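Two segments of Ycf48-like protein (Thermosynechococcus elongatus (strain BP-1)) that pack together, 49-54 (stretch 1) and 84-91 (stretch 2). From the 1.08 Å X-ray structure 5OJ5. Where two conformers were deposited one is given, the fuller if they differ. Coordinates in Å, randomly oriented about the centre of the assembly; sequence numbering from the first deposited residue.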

# COMPACT_ATOMS: atom_id res chain seq x y z
N ALA A 49 6.33 8.35 16.09
CA ALA A 49 5.95 6.97 16.32
C ALA A 49 4.74 6.91 17.25
O ALA A 49 4.70 7.58 18.27
CB ALA A 49 7.09 6.16 16.91
N ILE A 50 3.76 6.12 16.87
CA ILE A 50 2.54 5.85 17.62
C ILE A 50 2.47 4.35 17.83
O ILE A 50 2.71 3.56 16.91
CB ILE A 50 1.29 6.35 16.84
CG1 ILE A 50 1.29 7.88 16.74
CG2 ILE A 50 -0.01 5.83 17.49
CD1 ILE A 50 0.25 8.45 15.81
N GLN A 51 2.10 3.95 19.04
CA GLN A 51 1.74 2.57 19.30
C GLN A 51 0.22 2.46 19.30
O GLN A 51 -0.44 3.03 20.18
CB GLN A 51 2.32 2.11 20.64
CG GLN A 51 1.86 0.68 21.00
CD GLN A 51 2.45 -0.36 20.06
OE1 GLN A 51 3.67 -0.40 19.83
NE2 GLN A 51 1.59 -1.22 19.54
N LEU A 52 -0.34 1.75 18.34
CA LEU A 52 -1.76 1.50 18.34
C LEU A 52 -2.12 0.57 19.48
O LEU A 52 -1.28 -0.20 19.98
CB LEU A 52 -2.15 0.84 17.03
CG LEU A 52 -1.97 1.74 15.80
CD1 LEU A 52 -2.14 0.89 14.52
CD2 LEU A 52 -2.96 2.88 15.81
N PRO A 53 -3.40 0.53 19.87
CA PRO A 53 -3.85 -0.38 20.95
C PRO A 53 -4.09 -1.80 20.42
O PRO A 53 -5.20 -2.35 20.52
CB PRO A 53 -5.13 0.31 21.43
CG PRO A 53 -5.66 0.99 20.23
CD PRO A 53 -4.44 1.52 19.52
N THR A 54 -3.03 -2.38 19.86
CA THR A 54 -3.01 -3.72 19.32
C THR A 54 -1.56 -4.11 19.13
O THR A 54 -0.69 -3.25 19.04
CB THR A 54 -3.74 -3.82 17.97
OG1 THR A 54 -3.81 -5.21 17.62
CG2 THR A 54 -3.01 -3.06 16.85
N GLY A 84 -7.63 12.79 12.61
CA GLY A 84 -6.58 12.80 11.60
C GLY A 84 -5.55 11.72 11.78
O GLY A 84 -4.50 11.77 11.12
N GLY A 85 -5.81 10.75 12.65
CA GLY A 85 -4.89 9.64 12.87
C GLY A 85 -3.94 9.83 14.02
O GLY A 85 -2.98 9.05 14.14
N GLN A 86 -4.17 10.82 14.88
CA GLN A 86 -3.42 10.89 16.13
C GLN A 86 -3.84 9.80 17.11
O GLN A 86 -3.00 9.21 17.79
CB GLN A 86 -3.63 12.24 16.80
CG GLN A 86 -3.21 13.40 15.91
CD GLN A 86 -3.55 14.71 16.52
OE1 GLN A 86 -2.88 15.15 17.45
NE2 GLN A 86 -4.65 15.32 16.06
N THR A 87 -5.14 9.48 17.18
CA THR A 87 -5.65 8.48 18.09
C THR A 87 -6.62 7.59 17.33
O THR A 87 -7.36 8.04 16.45
CB THR A 87 -6.30 9.06 19.31
OG1 THR A 87 -7.47 9.74 18.92
CG2 THR A 87 -5.40 10.03 20.00
N TRP A 88 -6.60 6.32 17.70
CA TRP A 88 -7.35 5.29 17.01
C TRP A 88 -8.11 4.45 18.02
O TRP A 88 -7.56 4.05 19.05
CB TRP A 88 -6.38 4.40 16.23
CG TRP A 88 -5.65 5.14 15.11
CD1 TRP A 88 -4.51 5.87 15.22
CD2 TRP A 88 -6.09 5.23 13.76
NE1 TRP A 88 -4.17 6.38 14.00
CE2 TRP A 88 -5.13 6.00 13.08
CE3 TRP A 88 -7.19 4.71 13.06
CZ2 TRP A 88 -5.22 6.29 11.72
CZ3 TRP A 88 -7.30 5.00 11.70
CH2 TRP A 88 -6.32 5.79 11.04
N GLU A 89 -9.34 4.13 17.68
CA GLU A 89 -10.23 3.34 18.53
C GLU A 89 -10.53 2.01 17.88
O GLU A 89 -11.04 1.99 16.75
CB GLU A 89 -11.53 4.10 18.79
CG GLU A 89 -11.34 5.34 19.66
CD GLU A 89 -11.18 5.02 21.14
OE1 GLU A 89 -11.33 3.86 21.55
OE2 GLU A 89 -10.90 5.97 21.90
N PRO A 90 -10.29 0.88 18.55
CA PRO A 90 -10.63 -0.42 17.95
C PRO A 90 -12.13 -0.59 17.84
O PRO A 90 -12.90 -0.17 18.69
CB PRO A 90 -10.05 -1.45 18.93
CG PRO A 90 -9.23 -0.70 19.84
CD PRO A 90 -9.59 0.74 19.85
N ARG A 91 -12.52 -1.27 16.76
CA ARG A 91 -13.88 -1.70 16.51
C ARG A 91 -13.85 -3.19 16.23
O ARG A 91 -13.11 -3.62 15.36
CB ARG A 91 -14.42 -0.93 15.30
CG ARG A 91 -14.23 0.65 15.42
CD ARG A 91 -15.26 1.14 16.29
NE ARG A 91 -15.15 2.59 16.40
CZ ARG A 91 -14.94 3.16 17.57
NH1 ARG A 91 -14.67 2.40 18.60
NH2 ARG A 91 -14.96 4.48 17.69

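No hydrogen bond crosses between these two stretches; the contact rests on packing, and it is small, burying 247 Å² counted over both sides.

The apolar contacts come first. Leu-52 and Trp-88 make the tightest of them, with Leu-52 CD2 3.4 Å from Trp-88 CD1, meeting the indole obliquely. The CA-to-CB bond of Trp-88 points toward stretch 1, whereas that of Leu-52 runs sideways; its m,t rotamer nevertheless brings the end of the chain up to the ring. Both residues are buried, as befits a branched aliphatic chain against a broad aromatic. One step on, proline meets proline: Pro-53 CG lies 4.0 Å from Pro-90 CD. Both residues are exposed, and their compact rings cover apolar surface without leaving a side-chain polar group to satisfy.

A second kind of contact sets aliphatic carbon against backbone oxygen. Ile-50, whose CA-to-CB bond points toward stretch 2, extends its m,t chain so that CD1 sits 3.7 Å from Gly-85 O and 3.9 Å from Gln-86 O. Pro-53 CG likewise approaches Trp-88 O at 3.8 Å. These are van der Waals contacts, in which side-chain reach fills the space beside main chain.

Polar bonds work within each stretch. Trp-88 NE1 donates to Gly-85 O (2.9 Å), tying the indole to its own loop and satisfying its one polar atom, while the same oxygen touches Ile-50. Gly-85 suits this place on two counts: its phi/psi of 94/14 would jam a CB against the preceding carbonyl, and that CB would also be crowded by Trp-88 CZ2 at 3.3 Å. In stretch 1, Gln-51 NE2 donates to Leu-52 O (3.1 Å), linking the last residue of the strand to the backbone of the next.

The rule is economical: apolar side chains pack against one another and against backbone carbonyl oxygens, while the CA-to-CB bonds of Gln-86, Thr-87 and Glu-89 point away; Gln-86 joins in through its main-chain O.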